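Local coordinates for protein ferritin heavy chain (PDB 1Z6O) that oxidises ferrous iron with oxygen and, together with light chains in a 24-subunit secreted shell, stores it as a soluble, non-toxic ferric mineral, at residues M[36-41]-M[109-114]; M[71-76]-M[147-152]. One frame throughout, in Å; residues are numbered along the deposited sequence.

Contact 1 (M[36-41]-M[109-114])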
ATOM      1  N   SER M  36     -34.650 -37.795   4.572  1.00 17.17           N
ATOM      2  CA  SER M  36     -34.129 -36.992   3.462  1.00 17.78           C
ATOM      3  C   SER M  36     -35.057 -37.092   2.258  1.00 19.27           C
ATOM      4  O   SER M  36     -35.295 -36.094   1.583  1.00 17.28           O
ATOM      5  CB  SER M  36     -32.690 -37.395   3.037  1.00 16.97           C
ATOM      6  OG  SER M  36     -32.645 -38.601   2.269  1.00 27.35           O
ATOM      7  N   LEU M  37     -35.595 -38.282   2.001  1.00 16.13           N
ATOM      8  CA  LEU M  37     -36.495 -38.466   0.857  1.00 17.70           C
ATOM      9  C   LEU M  37     -37.822 -37.743   1.055  1.00 17.84           C
ATOM     10  O   LEU M  37     -38.388 -37.205   0.103  1.00 17.89           O
ATOM     11  CB  LEU M  37     -36.759 -39.958   0.614  1.00 19.15           C
ATOM     12  CG  LEU M  37     -35.490 -40.813   0.459  1.00 27.89           C
ATOM     13  CD1 LEU M  37     -35.858 -42.271   0.224  1.00 25.71           C
ATOM     14  CD2 LEU M  37     -34.670 -40.295  -0.692  1.00 23.42           C
ATOM     15  N   GLN M  38     -38.326 -37.728   2.284  1.00 15.34           N
ATOM     16  CA  GLN M  38     -39.593 -37.045   2.537  1.00 16.76           C
ATOM     17  C   GLN M  38     -39.404 -35.526   2.378  1.00 21.28           C
ATOM     18  O   GLN M  38     -40.297 -34.836   1.883  1.00 16.50           O
ATOM     19  CB  GLN M  38     -40.132 -37.394   3.937  1.00 16.24           C
ATOM     20  CG  GLN M  38     -41.478 -36.728   4.252  1.00 21.41           C
ATOM     21  CD  GLN M  38     -42.579 -37.159   3.288  1.00 24.44           C
ATOM     22  OE1 GLN M  38     -43.230 -38.178   3.491  1.00 23.43           O
ATOM     23  NE2 GLN M  38     -42.771 -36.389   2.218  1.00 18.22           N
ATOM     24  N   TYR M  39     -38.250 -35.000   2.798  1.00 18.31           N
ATOM     25  CA  TYR M  39     -37.979 -33.567   2.629  1.00 17.18           C
ATOM     26  C   TYR M  39     -37.816 -33.229   1.145  1.00 15.34           C
ATOM     27  O   TYR M  39     -38.201 -32.140   0.716  1.00 16.32           O
ATOM     28  CB  TYR M  39     -36.721 -33.146   3.403  1.00 14.02           C
ATOM     29  CG  TYR M  39     -36.983 -32.893   4.872  1.00 19.38           C
ATOM     30  CD1 TYR M  39     -36.177 -33.464   5.860  1.00 16.73           C
ATOM     31  CD2 TYR M  39     -38.004 -32.025   5.271  1.00 21.79           C
ATOM     32  CE1 TYR M  39     -36.378 -33.169   7.226  1.00 18.13           C
ATOM     33  CE2 TYR M  39     -38.211 -31.721   6.620  1.00 23.16           C
ATOM     34  CZ  TYR M  39     -37.398 -32.291   7.588  1.00 27.71           C
ATOM     35  OH  TYR M  39     -37.600 -31.950   8.908  1.00 26.50           O
ATOM     36  N   LEU M  40     -37.238 -34.138   0.356  1.00 15.11           N
ATOM     37  CA  LEU M  40     -37.109 -33.870  -1.086  1.00 16.87           C
ATOM     38  C   LEU M  40     -38.497 -33.683  -1.688  1.00 16.97           C
ATOM     39  O   LEU M  40     -38.694 -32.842  -2.561  1.00 17.09           O
ATOM     40  CB  LEU M  40     -36.442 -35.034  -1.841  1.00 17.86           C
ATOM     41  CG  LEU M  40     -34.923 -35.175  -1.885  1.00 28.39           C
ATOM     42  CD1 LEU M  40     -34.565 -36.379  -2.787  1.00 22.92           C
ATOM     43  CD2 LEU M  40     -34.298 -33.883  -2.441  1.00 22.75           C
ATOM     44  N   ALA M  41     -39.454 -34.495  -1.246  1.00 16.44           N
ATOM     45  CA  ALA M  41     -40.815 -34.389  -1.772  1.00 16.96           C
ATOM     46  C   ALA M  41     -41.454 -33.056  -1.368  1.00 16.87           C
ATOM     47  O   ALA M  41     -42.248 -32.495  -2.127  1.00 16.00           O
ATOM     48  CB  ALA M  41     -41.672 -35.576  -1.285  1.00 17.26           C
ATOM     49  N   LEU M 109     -44.864 -27.445   7.642  1.00 15.39           N
ATOM     50  CA  LEU M 109     -44.043 -27.192   8.834  1.00 16.46           C
ATOM     51  C   LEU M 109     -44.456 -28.120   9.980  1.00 16.53           C
ATOM     52  O   LEU M 109     -43.603 -28.626  10.717  1.00 16.50           O
ATOM     53  CB  LEU M 109     -44.175 -25.728   9.285  1.00 15.53           C
ATOM     54  CG  LEU M 109     -43.504 -24.691   8.371  1.00 17.62           C
ATOM     55  CD1 LEU M 109     -43.956 -23.282   8.769  1.00 16.64           C
ATOM     56  CD2 LEU M 109     -41.972 -24.821   8.475  1.00 18.60           C
ATOM     57  N   GLU M 110     -45.760 -28.343  10.140  1.00 16.27           N
ATOM     58  CA  GLU M 110     -46.231 -29.228  11.210  1.00 16.86           C
ATOM     59  C   GLU M 110     -45.836 -30.670  10.933  1.00 17.16           C
ATOM     60  O   GLU M 110     -45.531 -31.428  11.857  1.00 16.98           O
ATOM     61  CB  GLU M 110     -47.755 -29.114  11.373  1.00 17.94           C
ATOM     62  CG  GLU M 110     -48.183 -27.742  11.927  1.00 19.20           C
ATOM     63  CD  GLU M 110     -49.684 -27.672  12.233  1.00 35.71           C
ATOM     64  OE1 GLU M 110     -50.455 -28.442  11.631  1.00 35.63           O
ATOM     65  OE2 GLU M 110     -50.097 -26.835  13.059  1.00 31.51           O
ATOM     66  N   HIS M 111     -45.853 -31.058   9.664  1.00 15.63           N
ATOM     67  CA  HIS M 111     -45.445 -32.415   9.306  1.00 16.56           C
ATOM     68  C   HIS M 111     -43.933 -32.536   9.593  1.00 18.54           C
ATOM     69  O   HIS M 111     -43.480 -33.527  10.165  1.00 17.49           O
ATOM     70  CB  HIS M 111     -45.722 -32.681   7.814  1.00 17.59           C
ATOM     71  CG  HIS M 111     -45.357 -34.067   7.369  1.00 22.10           C
ATOM     72  ND1 HIS M 111     -45.363 -34.450   6.046  1.00 27.08           N
ATOM     73  CD2 HIS M 111     -44.966 -35.158   8.071  1.00 30.17           C
ATOM     74  CE1 HIS M 111     -44.990 -35.715   5.951  1.00 25.08           C
ATOM     75  NE2 HIS M 111     -44.743 -36.168   7.165  1.00 24.92           N
ATOM     76  N   ALA M 112     -43.148 -31.529   9.202  1.00 15.22           N
ATOM     77  CA  ALA M 112     -41.703 -31.571   9.469  1.00 16.41           C
ATOM     78  C   ALA M 112     -41.441 -31.660  10.982  1.00 18.02           C
ATOM     79  O   ALA M 112     -40.572 -32.412  11.430  1.00 17.05           O
ATOM     80  CB  ALA M 112     -41.014 -30.321   8.905  1.00 15.49           C
ATOM     81  N   LEU M 113     -42.181 -30.883  11.764  1.00 16.33           N
ATOM     82  CA  LEU M 113     -42.006 -30.906  13.221  1.00 17.05           C
ATOM     83  C   LEU M 113     -42.279 -32.317  13.762  1.00 19.60           C
ATOM     84  O   LEU M 113     -41.550 -32.824  14.611  1.00 17.67           O
ATOM     85  CB  LEU M 113     -42.954 -29.894  13.885  1.00 16.25           C
ATOM     86  CG  LEU M 113     -42.983 -29.828  15.423  1.00 18.62           C
ATOM     87  CD1 LEU M 113     -41.570 -29.573  15.977  1.00 17.60           C
ATOM     88  CD2 LEU M 113     -43.944 -28.698  15.854  1.00 16.90           C
ATOM     89  N   SER M 114     -43.332 -32.950  13.259  1.00 17.53           N
ATOM     90  CA  SER M 114     -43.684 -34.304  13.680  1.00 20.84           C
ATOM     91  C   SER M 114     -42.610 -35.321  13.250  1.00 20.25           C
ATOM     92  O   SER M 114     -42.292 -36.252  13.991  1.00 19.72           O
ATOM     93  CB  SER M 114     -45.054 -34.676  13.087  1.00 25.32           C
ATOM     94  OG  SER M 114     -45.336 -36.039  13.310  1.00 42.85           O
TER
HETATM   95  O   HOH W   1     -43.920 -39.079   6.053  1.00 54.41           O

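Contact 2 (M[71-76]-M[147-152])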
ATOM      1  N   ALA M  71     -27.227 -39.188   8.000  1.00 15.38           N
ATOM      2  CA  ALA M  71     -27.038 -40.604   7.698  1.00 16.45           C
ATOM      3  C   ALA M  71     -25.542 -40.889   7.517  1.00 19.32           C
ATOM      4  O   ALA M  71     -25.016 -41.876   8.038  1.00 16.13           O
ATOM      5  CB  ALA M  71     -27.793 -40.980   6.423  1.00 15.27           C
ATOM      6  N   MET M  72     -24.856 -40.024   6.776  1.00 16.61           N
ATOM      7  CA  MET M  72     -23.423 -40.214   6.545  1.00 18.91           C
ATOM      8  C   MET M  72     -22.617 -40.171   7.845  1.00 18.51           C
ATOM      9  O   MET M  72     -21.654 -40.930   8.003  1.00 18.05           O
ATOM     10  CB  MET M  72     -22.891 -39.148   5.565  1.00 20.36           C
ATOM     11  CG  MET M  72     -23.408 -39.324   4.136  1.00 37.40           C
ATOM     12  SD  MET M  72     -23.024 -37.950   2.981  1.00 45.65           S
ATOM     13  CE  MET M  72     -21.666 -37.095   3.846  1.00 55.78           C
ATOM     14  N   LYS M  73     -22.990 -39.290   8.775  1.00 15.47           N
ATOM     15  CA  LYS M  73     -22.262 -39.216  10.045  1.00 17.60           C
ATOM     16  C   LYS M  73     -22.405 -40.507  10.854  1.00 16.60           C
ATOM     17  O   LYS M  73     -21.450 -40.945  11.495  1.00 16.07           O
ATOM     18  CB  LYS M  73     -22.748 -38.039  10.906  1.00 19.67           C
ATOM     19  CG  LYS M  73     -22.338 -36.668  10.378  1.00 31.02           C
ATOM     20  CD  LYS M  73     -22.901 -35.548  11.259  1.00 42.28           C
ATOM     21  CE  LYS M  73     -22.365 -35.641  12.685  1.00 59.65           C
ATOM     22  NZ  LYS M  73     -22.881 -34.563  13.581  1.00 74.05           N
ATOM     23  N   LEU M  74     -23.594 -41.106  10.843  1.00 14.48           N
ATOM     24  CA  LEU M  74     -23.807 -42.355  11.585  1.00 15.48           C
ATOM     25  C   LEU M  74     -23.008 -43.481  10.937  1.00 16.75           C
ATOM     26  O   LEU M  74     -22.431 -44.324  11.627  1.00 16.27           O
ATOM     27  CB  LEU M  74     -25.298 -42.711  11.610  1.00 12.89           C
ATOM     28  CG  LEU M  74     -26.163 -41.703  12.388  1.00 17.16           C
ATOM     29  CD1 LEU M  74     -27.641 -42.051  12.190  1.00 18.35           C
ATOM     30  CD2 LEU M  74     -25.799 -41.733  13.888  1.00 18.49           C
ATOM     31  N   ILE M  75     -22.989 -43.508   9.607  1.00 14.53           N
ATOM     32  CA  ILE M  75     -22.215 -44.520   8.890  1.00 16.02           C
ATOM     33  C   ILE M  75     -20.723 -44.346   9.220  1.00 17.20           C
ATOM     34  O   ILE M  75     -20.018 -45.329   9.481  1.00 17.18           O
ATOM     35  CB  ILE M  75     -22.426 -44.399   7.355  1.00 16.48           C
ATOM     36  CG1 ILE M  75     -23.851 -44.850   7.002  1.00 16.52           C
ATOM     37  CG2 ILE M  75     -21.373 -45.240   6.599  1.00 17.76           C
ATOM     38  CD1 ILE M  75     -24.279 -44.490   5.569  1.00 18.60           C
ATOM     39  N   GLU M  76     -20.234 -43.106   9.209  1.00 15.63           N
ATOM     40  CA  GLU M  76     -18.821 -42.863   9.532  1.00 16.95           C
ATOM     41  C   GLU M  76     -18.493 -43.316  10.952  1.00 17.05           C
ATOM     42  O   GLU M  76     -17.386 -43.779  11.218  1.00 15.32           O
ATOM     43  CB  GLU M  76     -18.467 -41.372   9.397  1.00 19.19           C
ATOM     44  CG  GLU M  76     -18.501 -40.853   7.960  1.00 36.02           C
ATOM     45  CD  GLU M  76     -17.307 -41.309   7.133  1.00 59.42           C
ATOM     46  OE1 GLU M  76     -17.406 -41.284   5.888  1.00 70.24           O
ATOM     47  OE2 GLU M  76     -16.262 -41.679   7.720  1.00 63.98           O
ATOM     48  N   GLY M 147     -24.719 -35.480  22.590  1.00 19.36           N
ATOM     49  CA  GLY M 147     -24.154 -34.155  22.390  1.00 22.08           C
ATOM     50  C   GLY M 147     -24.198 -33.583  20.988  1.00 28.52           C
ATOM     51  O   GLY M 147     -24.174 -32.367  20.808  1.00 35.14           O
ATOM     52  N   ASP M 148     -24.235 -34.447  19.987  1.00 24.68           N
ATOM     53  CA  ASP M 148     -24.283 -33.992  18.602  1.00 26.49           C
ATOM     54  C   ASP M 148     -25.677 -34.123  18.005  1.00 25.31           C
ATOM     55  O   ASP M 148     -26.295 -33.132  17.621  1.00 25.76           O
ATOM     56  CB  ASP M 148     -23.313 -34.800  17.746  1.00 31.64           C
ATOM     57  CG  ASP M 148     -21.893 -34.294  17.843  1.00 58.78           C
ATOM     58  OD1 ASP M 148     -21.476 -33.531  16.942  1.00 63.27           O
ATOM     59  OD2 ASP M 148     -21.199 -34.649  18.823  1.00 63.93           O
ATOM     60  N   PHE M 149     -26.176 -35.350  17.935  1.00 19.20           N
ATOM     61  CA  PHE M 149     -27.484 -35.573  17.340  1.00 18.38           C
ATOM     62  C   PHE M 149     -28.657 -34.974  18.093  1.00 21.07           C
ATOM     63  O   PHE M 149     -29.469 -34.280  17.485  1.00 21.56           O
ATOM     64  CB  PHE M 149     -27.703 -37.067  17.089  1.00 19.30           C
ATOM     65  CG  PHE M 149     -26.995 -37.562  15.857  1.00 22.04           C
ATOM     66  CD1 PHE M 149     -25.611 -37.661  15.832  1.00 25.57           C
ATOM     67  CD2 PHE M 149     -27.709 -37.826  14.689  1.00 26.04           C
ATOM     68  CE1 PHE M 149     -24.936 -38.008  14.653  1.00 28.91           C
ATOM     69  CE2 PHE M 149     -27.044 -38.171  13.506  1.00 26.62           C
ATOM     70  CZ  PHE M 149     -25.658 -38.258  13.493  1.00 23.80           C
ATOM     71  N   LEU M 150     -28.768 -35.210  19.399  1.00 17.26           N
ATOM     72  CA  LEU M 150     -29.903 -34.628  20.123  1.00 17.58           C
ATOM     73  C   LEU M 150     -29.824 -33.102  20.134  1.00 19.01           C
ATOM     74  O   LEU M 150     -30.846 -32.422  20.081  1.00 18.52           O
ATOM     75  CB  LEU M 150     -29.989 -35.166  21.559  1.00 15.72           C
ATOM     76  CG  LEU M 150     -30.466 -36.623  21.673  1.00 18.44           C
ATOM     77  CD1 LEU M 150     -30.670 -36.987  23.163  1.00 15.58           C
ATOM     78  CD2 LEU M 150     -31.796 -36.797  20.912  1.00 18.19           C
ATOM     79  N   GLU M 151     -28.614 -32.560  20.200  1.00 18.30           N
ATOM     80  CA  GLU M 151     -28.444 -31.102  20.190  1.00 20.89           C
ATOM     81  C   GLU M 151     -29.106 -30.529  18.924  1.00 21.83           C
ATOM     82  O   GLU M 151     -29.908 -29.588  18.985  1.00 22.09           O
ATOM     83  CB  GLU M 151     -26.950 -30.762  20.196  1.00 26.98           C
ATOM     84  CG  GLU M 151     -26.613 -29.291  19.979  1.00 34.54           C
ATOM     85  CD  GLU M 151     -27.081 -28.405  21.116  1.00 44.15           C
ATOM     86  OE1 GLU M 151     -27.405 -28.939  22.200  1.00 39.89           O
ATOM     87  OE2 GLU M 151     -27.114 -27.169  20.933  1.00 47.48           O
ATOM     88  N   GLU M 152     -28.785 -31.117  17.778  1.00 19.77           N
ATOM     89  CA  GLU M 152     -29.357 -30.663  16.514  1.00 22.26           C
ATOM     90  C   GLU M 152     -30.880 -30.859  16.502  1.00 20.57           C
ATOM     91  O   GLU M 152     -31.624 -30.020  15.975  1.00 18.23           O
ATOM     92  CB  GLU M 152     -28.731 -31.437  15.349  1.00 27.67           C
ATOM     93  CG  GLU M 152     -28.659 -30.631  14.076  1.00 61.45           C
ATOM     94  CD  GLU M 152     -27.688 -29.456  14.188  1.00 72.96           C
ATOM     95  OE1 GLU M 152     -27.716 -28.573  13.301  1.00 78.69           O
ATOM     96  OE2 GLU M 152     -26.894 -29.422  15.159  1.00 74.46           O
TER

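Contact 1 (M[36-41]-M[109-114])
Tyr39 and Ala112 mark the closest backbone approach, their CA atoms 8.0 Å apart, between two helical segments that run in opposite directions. Only Gln38, Tyr39, His111 and Ala112 touch between the two segments. Tyr39 leaves its helix obliquely, and with CG anti to the carbonyl carbon (chi1 -82°) the ring reaches across to 109-114. There CB of Ala112 meets the ring at its edge, near the ring plane, 3.8 Å from Tyr39 OH and 3.9 Å from Tyr39 CE2. The hydroxyl itself is hydrogen-bonded to OE2 of Glu116, an inferred ligand of the second iron, which places Tyr39 beside the probable second iron site.

Beside this pair, Gln38 and His111 point toward each other, and the Gln38 chain bends at chi2 (61°), bringing its amide up against His111. Their side chains cross at about a right angle, the amide and imidazole planes 58° apart, and Gln38 CD lies 3.9 Å from His111 CE1. A water joins their polar ends: it donates to Gln38 OE1 at 2.8 Å and lies in the imidazole plane, 3.2 Å from His111 NE2. Beyond the contact, Gln38 NE2 bonds to Arg99 O and His111 ND1 to Trp102 NE1.

The contact joins helices 19-47 and 105-132 in the core of the ferritin four-helix bundle; helix 54-80 packs on Tyr39 through Ala63, Ala64 and Glu67, while Leu160 of helix 139-168 touches Ala112.

Contact 2 (M[71-76]-M[147-152])
Phe149 packs against Leu74 and Lys73 in an apolar helix-helix contact with a charged margin, inside the four-helix bundle of the ferritin fold. It joins helix 54-80 to helix 139-168, whose short segments are nearly antiparallel at 164°, with axes 12.3 Å apart. Such a wide spacing leaves room for an aromatic ring, and Phe149 supplies it: CG is anti to the carbonyl carbon (chi1 -79°), which sends the ring toward 71-76.

Leu74 lies over one face of this ring. Its CD2 makes a CH-pi contact 3.9 Å from the Phe149 centroid, 28° off the ring normal, and is displaced toward the far end of the ring, where CD2 to Phe149 CZ is 3.5 Å. Lys73 takes the edge instead, its CB near the ring plane and 3.9 Å from Phe149 CZ, while its aliphatic chain slides past the ring in the opposite direction and brings CE alongside Phe149 CE1.

The ring also touches Ile123 of helix 105-132 and stands about 4 Å from the side chain of the iron ligand His70 and about 5 Å from the bound iron, consistent with a place in the apolar surroundings of the metal site. Replacing this ring by an alanine is likely to open a gap between the helices, leaving Leu74 CD2 without its aromatic face and the Lys73 chain freer to turn.

At the partly exposed margin, Lys73 bends at chi3 and its NZ makes a long salt bridge with Asp148 OD1, at 3.8 Å.

In the fold
From the N terminus the chain passes through helix 19-47, which carries 36-41, then turns into helix 54-80 with 71-76. A long connection leads to helix 105-132, where 109-114 returns to helix 19-47 and closes contact 1; helix 139-168 then brings 147-152 back to helix 54-80 and closes contact 2. The two loops therefore cross rather than nest: contact 1 ties helix 19-47 to helix 105-132, contact 2 helix 54-80 to helix 139-168. Their centres are 18 Å apart and their nearest atoms about 7 Å, without touching. Both lie near the iron site within the bundle, and both segment pairs also touch the second subunit, another copy of this protein.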